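Local coordinates for protein ribose transcriptional regulator (Enterococcus faecium DO, PDB 4RK1) that binds ribose in its sugar-binding domain and, as a LacI-family regulator, probably represses transcription by binding DNA, at residues 104-109 with 263-268. Sequence-based numbering, arbitrary orientation.
Sequences AVRTDD and EKRLPV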
loop_
_atom_site.group_PDB
_atom_site.type_symbol
_atom_site.label_atom_id
_atom_site.label_comp_id
_atom_site.label_asym_id
_atom_site.label_seq_id
_atom_site.Cartn_x
_atom_site.Cartn_y
_atom_site.Cartn_z
ATOM N N ALA B 104 18.862 -16.675 1.558
ATOM C CA ALA B 104 17.848 -16.200 0.626
ATOM C C ALA B 104 16.528 -16.891 0.895
ATOM O O ALA B 104 16.501 -18.022 1.400
ATOM C CB ALA B 104 18.290 -16.461 -0.801
ATOM N N VAL B 105 15.432 -16.198 0.571
ATOM C CA VAL B 105 14.099 -16.802 0.551
ATOM C C VAL B 105 13.467 -16.444 -0.776
ATOM O O VAL B 105 13.477 -15.282 -1.171
ATOM C CB VAL B 105 13.135 -16.244 1.613
ATOM C CG1 VAL B 105 11.953 -17.203 1.772
ATOM C CG2 VAL B 105 13.840 -16.003 2.919
ATOM N N ARG B 106 12.897 -17.437 -1.442
ATOM C CA ARG B 106 12.287 -17.235 -2.738
ATOM C C ARG B 106 10.971 -17.974 -2.812
ATOM O O ARG B 106 10.718 -18.877 -2.030
ATOM C CB ARG B 106 13.239 -17.720 -3.827
ATOM C CG ARG B 106 14.621 -17.120 -3.657
ATOM C CD ARG B 106 15.280 -16.809 -4.961
ATOM N NE ARG B 106 16.590 -16.209 -4.757
ATOM C CZ ARG B 106 16.879 -14.913 -4.843
ATOM N NH1 ARG B 106 15.944 -14.008 -5.111
ATOM N NH2 ARG B 106 18.131 -14.515 -4.653
ATOM N N THR B 107 10.125 -17.567 -3.742
ATOM C CA THR B 107 8.909 -18.299 -4.002
ATOM C C THR B 107 9.038 -18.907 -5.392
ATOM O O THR B 107 9.911 -18.520 -6.153
ATOM C CB THR B 107 7.681 -17.402 -3.879
ATOM O OG1 THR B 107 7.758 -16.351 -4.846
ATOM C CG2 THR B 107 7.611 -16.801 -2.481
ATOM N N ASP B 108 8.164 -19.848 -5.724
ATOM C CA ASP B 108 8.307 -20.623 -6.961
ATOM C C ASP B 108 7.649 -19.922 -8.146
ATOM O O ASP B 108 6.543 -20.273 -8.568
ATOM C CB ASP B 108 7.719 -22.033 -6.773
ATOM C CG ASP B 108 8.272 -23.034 -7.777
ATOM O OD1 ASP B 108 8.741 -22.636 -8.882
ATOM O OD2 ASP B 108 8.229 -24.239 -7.453
ATOM N N ASP B 109 8.361 -18.939 -8.684
ATOM C CA ASP B 109 7.886 -18.127 -9.796
ATOM C C ASP B 109 7.585 -18.925 -11.062
ATOM O O ASP B 109 6.556 -18.697 -11.707
ATOM C CB ASP B 109 8.927 -17.050 -10.114
ATOM C CG ASP B 109 9.075 -16.050 -8.981
ATOM O OD1 ASP B 109 8.105 -15.315 -8.736
ATOM O OD2 ASP B 109 10.140 -16.019 -8.333
ATOM N N GLU B 263 18.980 -21.332 1.118
ATOM C CA GLU B 263 18.159 -20.720 0.086
ATOM C C GLU B 263 16.815 -21.414 0.141
ATOM O O GLU B 263 16.617 -22.454 -0.483
ATOM C CB GLU B 263 18.796 -20.835 -1.299
ATOM C CG GLU B 263 17.926 -20.235 -2.410
ATOM C CD GLU B 263 18.712 -19.444 -3.446
ATOM O OE1 GLU B 263 19.936 -19.663 -3.585
ATOM O OE2 GLU B 263 18.100 -18.590 -4.125
ATOM N N LYS B 264 15.905 -20.846 0.927
ATOM C CA LYS B 264 14.604 -21.450 1.135
ATOM C C LYS B 264 13.714 -21.113 -0.036
ATOM O O LYS B 264 13.835 -20.043 -0.618
ATOM C CB LYS B 264 13.983 -20.979 2.448
ATOM C CG LYS B 264 14.662 -21.597 3.658
ATOM C CD LYS B 264 13.792 -21.594 4.908
ATOM C CE LYS B 264 14.055 -22.826 5.768
ATOM N NZ LYS B 264 14.216 -22.488 7.208
ATOM N N ARG B 265 12.856 -22.047 -0.418
ATOM C CA ARG B 265 11.893 -21.770 -1.475
ATOM C C ARG B 265 10.508 -22.117 -0.977
ATOM O O ARG B 265 10.285 -23.215 -0.495
ATOM C CB ARG B 265 12.222 -22.517 -2.775
ATOM C CG ARG B 265 11.406 -21.992 -3.959
ATOM C CD ARG B 265 11.939 -22.456 -5.304
ATOM N NE ARG B 265 13.189 -21.790 -5.680
ATOM C CZ ARG B 265 13.287 -20.633 -6.339
ATOM N NH1 ARG B 265 14.492 -20.149 -6.620
ATOM N NH2 ARG B 265 12.209 -19.950 -6.724
ATOM N N LEU B 266 9.589 -21.156 -1.074
ATOM C CA LEU B 266 8.222 -21.342 -0.608
ATOM C C LEU B 266 7.320 -21.539 -1.818
ATOM O O LEU B 266 7.583 -20.979 -2.890
ATOM C CB LEU B 266 7.760 -20.136 0.209
ATOM C CG LEU B 266 8.649 -19.725 1.383
ATOM C CD1 LEU B 266 8.118 -18.445 2.003
ATOM C CD2 LEU B 266 8.739 -20.823 2.429
ATOM N N PRO B 267 6.268 -22.352 -1.661
ATOM C CA PRO B 267 5.403 -22.644 -2.775
ATOM C C PRO B 267 4.410 -21.528 -3.023
ATOM O O PRO B 267 4.117 -20.736 -2.135
ATOM C CB PRO B 267 4.663 -23.909 -2.309
ATOM C CG PRO B 267 4.551 -23.717 -0.837
ATOM C CD PRO B 267 5.879 -23.121 -0.455
ATOM N N VAL B 268 3.888 -21.492 -4.234
ATOM C CA VAL B 268 2.786 -20.604 -4.584
ATOM C C VAL B 268 1.560 -21.478 -4.694
ATOM O O VAL B 268 1.659 -22.701 -4.592
ATOM C CB VAL B 268 3.046 -19.854 -5.903
ATOM C CG1 VAL B 268 4.267 -18.960 -5.761
ATOM C CG2 VAL B 268 3.216 -20.817 -7.070
HETATM O O HOH W 1 12.345 -17.354 -8.976
#
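Arg106 and Arg265 are paired across parallel strands 104-107 and 263-266, whose axes approach to 4.5 Å, and share one face of the sheet. Far apart in sequence, the strands join in the periplasmic-binding-protein-like fold of the LacI-family sugar-binding domain and end beside the ribose pocket. Three backbone hydrogen bonds fix the register: Lys264 N to Ala104 O, Arg106 N to Lys264 O, and Leu266 N to Arg106 O, the last 2.7 Å long.

Arg106 can be followed outward. Its CB sits off-centre over one face of the Arg265 guanidinium, 3.6 Å from its plane. With CG anti to the carbonyl carbon (chi1 -51°) and a bend at chi2, CG and then CD run past Glu263 OE2, CD also lying beside Arg265 NH1. NE then donates to that OE2 at 2.9 Å in a salt bridge; OE2 lies in the guanidinium plane, though the carboxylate is turned 45° from it. NH2 reaches Lys96 O and Ser98 OG. On the other sheet face, Val105 CG1 meets Leu266 CD1 at 4.0 Å.

Asp109 salt-bridges Arg143 of the ribose pocket. Arg106 NE and Arg265 NH1 stand 4.8 Å apart; Glu263 probably balances Arg106, while nearby Asp108 and Asp109 may ease the charge of Arg265.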